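Local coordinates for protein inactive dihydropteroate synthase 2 (PDB 2VP8) that probably binds the inhibitor dapsone but seems to lack dihydropteroate synthase activity and to have very low affinity for the pterin pyrophosphate substrate, at residues A200-V205 with V209-V214. Numbering follows the deposited sequence.
Sequences AAERAV and VAREKV. With EDO (1,2-ethanediol), chain F.
Arg211 reaches back over the C-terminal part of helix 186-207 to meet Glu202. From CB the chain sets out with CG anti to the backbone N (chi1 -177°), which carries CG and CD past the bound 1,2-ethanediol, CD lying 3.8 Å from its C1. A bend at chi3 (-77°) turns the guanidinium toward the helix. There NH1 gives a weak hydrogen bond to O2 of the diol, 2.8 Å away and in the guanidinium plane. NH2 forms a salt bridge to Glu202 OE1 at 3.4 Å, the hydrogen bond within it weak. The carboxylate and guanidinium planes stand 59° apart. The diol probably came from the crystallisation liquor. All this sits on a helix-to-strand return of the TIM barrel, where the chain leaves helix 186-207 and turns into strand 214-217. The turn is closed by Val209 N, which donates to Ala204 O at 3.2 Å. Val205 CA adds a CA-H...O contact to Val209 O. Alongside this, Val205 CG2 packs on Arg211 CA and on Val214 CG2, the latter at 4.0 Å, and Val214 CG1 meets Ala201 CB. Trp244 touches Ala201, Val205 and Arg211, and Val214 also rests on Cys165 of strand 162-166.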
ATOM      1  N   ALA B 200      17.387  21.425  -9.839  1.00 38.69           N
ATOM      2  CA  ALA B 200      18.219  21.246  -8.654  1.00 38.62           C
ATOM      3  C   ALA B 200      19.221  20.103  -8.845  1.00 38.48           C
ATOM      4  O   ALA B 200      20.393  20.236  -8.492  1.00 38.59           O
ATOM      5  CB  ALA B 200      17.347  21.002  -7.429  1.00 38.62           C
ATOM      6  N   ALA B 201      18.752  18.996  -9.416  1.00 38.27           N
ATOM      7  CA  ALA B 201      19.599  17.855  -9.755  1.00 38.19           C
ATOM      8  C   ALA B 201      20.671  18.201 -10.791  1.00 38.29           C
ATOM      9  O   ALA B 201      21.841  17.859 -10.615  1.00 38.32           O
ATOM     10  CB  ALA B 201      18.753  16.690 -10.233  1.00 38.02           C
ATOM     11  N   GLU B 202      20.275  18.883 -11.863  1.00 38.47           N
ATOM     12  CA  GLU B 202      21.214  19.260 -12.915  1.00 38.62           C
ATOM     13  C   GLU B 202      22.245  20.272 -12.415  1.00 38.64           C
ATOM     14  O   GLU B 202      23.423  20.201 -12.787  1.00 38.54           O
ATOM     15  CB  GLU B 202      20.478  19.799 -14.150  1.00 38.78           C
ATOM     16  CG  GLU B 202      19.596  18.776 -14.879  1.00 39.37           C
ATOM     17  CD  GLU B 202      20.374  17.713 -15.653  1.00 40.12           C
ATOM     18  OE1 GLU B 202      21.620  17.753 -15.676  1.00 40.92           O
ATOM     19  OE2 GLU B 202      19.730  16.827 -16.250  1.00 40.75           O
ATOM     20  N   ARG B 203      21.798  21.202 -11.570  1.00 38.67           N
ATOM     21  CA  ARG B 203      22.681  22.214 -10.984  1.00 38.68           C
ATOM     22  C   ARG B 203      23.710  21.582 -10.059  1.00 38.43           C
ATOM     23  O   ARG B 203      24.834  22.069  -9.951  1.00 38.57           O
ATOM     24  CB  ARG B 203      21.878  23.286 -10.240  1.00 38.81           C
ATOM     25  CG  ARG B 203      21.524  24.503 -11.095  1.00 39.71           C
ATOM     26  CD  ARG B 203      20.126  25.036 -10.779  1.00 41.49           C
ATOM     27  NE  ARG B 203      19.934  25.305  -9.352  1.00 42.54           N
ATOM     28  CZ  ARG B 203      18.773  25.189  -8.711  1.00 43.06           C
ATOM     29  NH1 ARG B 203      17.678  24.798  -9.354  1.00 42.95           N
ATOM     30  NH2 ARG B 203      18.708  25.456  -7.412  1.00 43.52           N
ATOM     31  N   ALA B 204      23.330  20.490  -9.407  1.00 37.99           N
ATOM     32  CA  ALA B 204      24.274  19.733  -8.598  1.00 37.86           C
ATOM     33  C   ALA B 204      25.290  19.007  -9.475  1.00 37.74           C
ATOM     34  O   ALA B 204      26.504  19.086  -9.222  1.00 38.02           O
ATOM     35  CB  ALA B 204      23.551  18.758  -7.686  1.00 37.74           C
ATOM     36  N   VAL B 205      24.803  18.322 -10.514  1.00 37.37           N
ATOM     37  CA  VAL B 205      25.681  17.558 -11.406  1.00 37.05           C
ATOM     38  C   VAL B 205      26.714  18.450 -12.089  1.00 37.06           C
ATOM     39  O   VAL B 205      27.891  18.082 -12.173  1.00 37.20           O
ATOM     40  CB  VAL B 205      24.888  16.731 -12.445  1.00 37.02           C
ATOM     41  CG1 VAL B 205      25.815  16.149 -13.515  1.00 36.58           C
ATOM     42  CG2 VAL B 205      24.132  15.616 -11.751  1.00 36.50           C
ATOM     43  N   VAL B 209      28.981  17.076  -8.796  1.00 35.99           N
ATOM     44  CA  VAL B 209      28.441  15.954  -8.043  1.00 35.61           C
ATOM     45  C   VAL B 209      28.172  14.830  -9.034  1.00 35.58           C
ATOM     46  O   VAL B 209      27.533  15.051 -10.062  1.00 35.61           O
ATOM     47  CB  VAL B 209      27.144  16.338  -7.298  1.00 35.52           C
ATOM     48  CG1 VAL B 209      26.611  15.159  -6.495  1.00 35.67           C
ATOM     49  CG2 VAL B 209      27.381  17.541  -6.390  1.00 35.09           C
ATOM     50  N   ALA B 210      28.683  13.637  -8.741  1.00 35.53           N
ATOM     51  CA  ALA B 210      28.487  12.486  -9.617  1.00 35.73           C
ATOM     52  C   ALA B 210      26.995  12.272  -9.871  1.00 36.16           C
ATOM     53  O   ALA B 210      26.180  12.301  -8.934  1.00 36.11           O
ATOM     54  CB  ALA B 210      29.117  11.243  -9.012  1.00 35.60           C
ATOM     55  N   ARG B 211      26.641  12.079 -11.139  1.00 36.48           N
ATOM     56  CA  ARG B 211      25.239  11.949 -11.534  1.00 36.83           C
ATOM     57  C   ARG B 211      24.500  10.867 -10.734  1.00 37.01           C
ATOM     58  O   ARG B 211      23.383  11.095 -10.261  1.00 37.20           O
ATOM     59  CB  ARG B 211      25.123  11.687 -13.039  1.00 36.78           C
ATOM     60  CG  ARG B 211      23.694  11.606 -13.548  1.00 37.13           C
ATOM     61  CD  ARG B 211      23.641  11.569 -15.066  1.00 38.10           C
ATOM     62  NE  ARG B 211      23.872  12.886 -15.654  1.00 38.60           N
ATOM     63  CZ  ARG B 211      22.912  13.722 -16.044  1.00 38.76           C
ATOM     64  NH1 ARG B 211      21.630  13.393 -15.921  1.00 38.75           N
ATOM     65  NH2 ARG B 211      23.239  14.895 -16.565  1.00 38.65           N
ATOM     66  N   GLU B 212      25.138   9.708 -10.575  1.00 37.09           N
ATOM     67  CA  GLU B 212      24.505   8.548  -9.945  1.00 37.22           C
ATOM     68  C   GLU B 212      24.298   8.701  -8.441  1.00 37.18           C
ATOM     69  O   GLU B 212      23.497   7.977  -7.849  1.00 37.67           O
ATOM     70  CB  GLU B 212      25.268   7.249 -10.257  1.00 37.31           C
ATOM     71  CG  GLU B 212      26.717   7.200  -9.770  1.00 38.01           C
ATOM     72  CD  GLU B 212      27.692   7.910 -10.700  1.00 38.67           C
ATOM     73  OE1 GLU B 212      27.275   8.341 -11.803  1.00 38.22           O
ATOM     74  OE2 GLU B 212      28.880   8.032 -10.322  1.00 39.03           O
ATOM     75  N   LYS B 213      25.004   9.645  -7.830  1.00 37.00           N
ATOM     76  CA  LYS B 213      24.906   9.858  -6.388  1.00 36.69           C
ATOM     77  C   LYS B 213      23.849  10.910  -6.041  1.00 36.67           C
ATOM     78  O   LYS B 213      23.659  11.240  -4.869  1.00 36.79           O
ATOM     79  CB  LYS B 213      26.267  10.244  -5.795  1.00 36.56           C
ATOM     80  CG  LYS B 213      27.394   9.270  -6.099  1.00 36.73           C
ATOM     81  CD  LYS B 213      28.558   9.456  -5.130  1.00 37.58           C
ATOM     82  CE  LYS B 213      29.785   8.655  -5.558  1.00 37.59           C
ATOM     83  NZ  LYS B 213      30.706   8.396  -4.416  1.00 37.46           N
ATOM     84  N   VAL B 214      23.164  11.433  -7.055  1.00 36.50           N
ATOM     85  CA  VAL B 214      22.103  12.415  -6.829  1.00 36.47           C
ATOM     86  C   VAL B 214      20.741  11.734  -6.716  1.00 36.46           C
ATOM     87  O   VAL B 214      20.349  10.975  -7.597  1.00 36.44           O
ATOM     88  CB  VAL B 214      22.031  13.477  -7.946  1.00 36.48           C
ATOM     89  CG1 VAL B 214      20.917  14.480  -7.647  1.00 36.91           C
ATOM     90  CG2 VAL B 214      23.358  14.194  -8.110  1.00 36.11           C
TER
HETATM   91  C1  EDO F1311      20.240   9.920 -15.464  1.00 83.42           C
HETATM   92  O1  EDO F1311      20.174   9.836 -14.031  1.00 82.78           O
HETATM   93  C2  EDO F1311      19.138  10.831 -16.002  1.00 83.25           C
HETATM   94  O2  EDO F1311      19.172  12.094 -15.323  1.00 83.06           O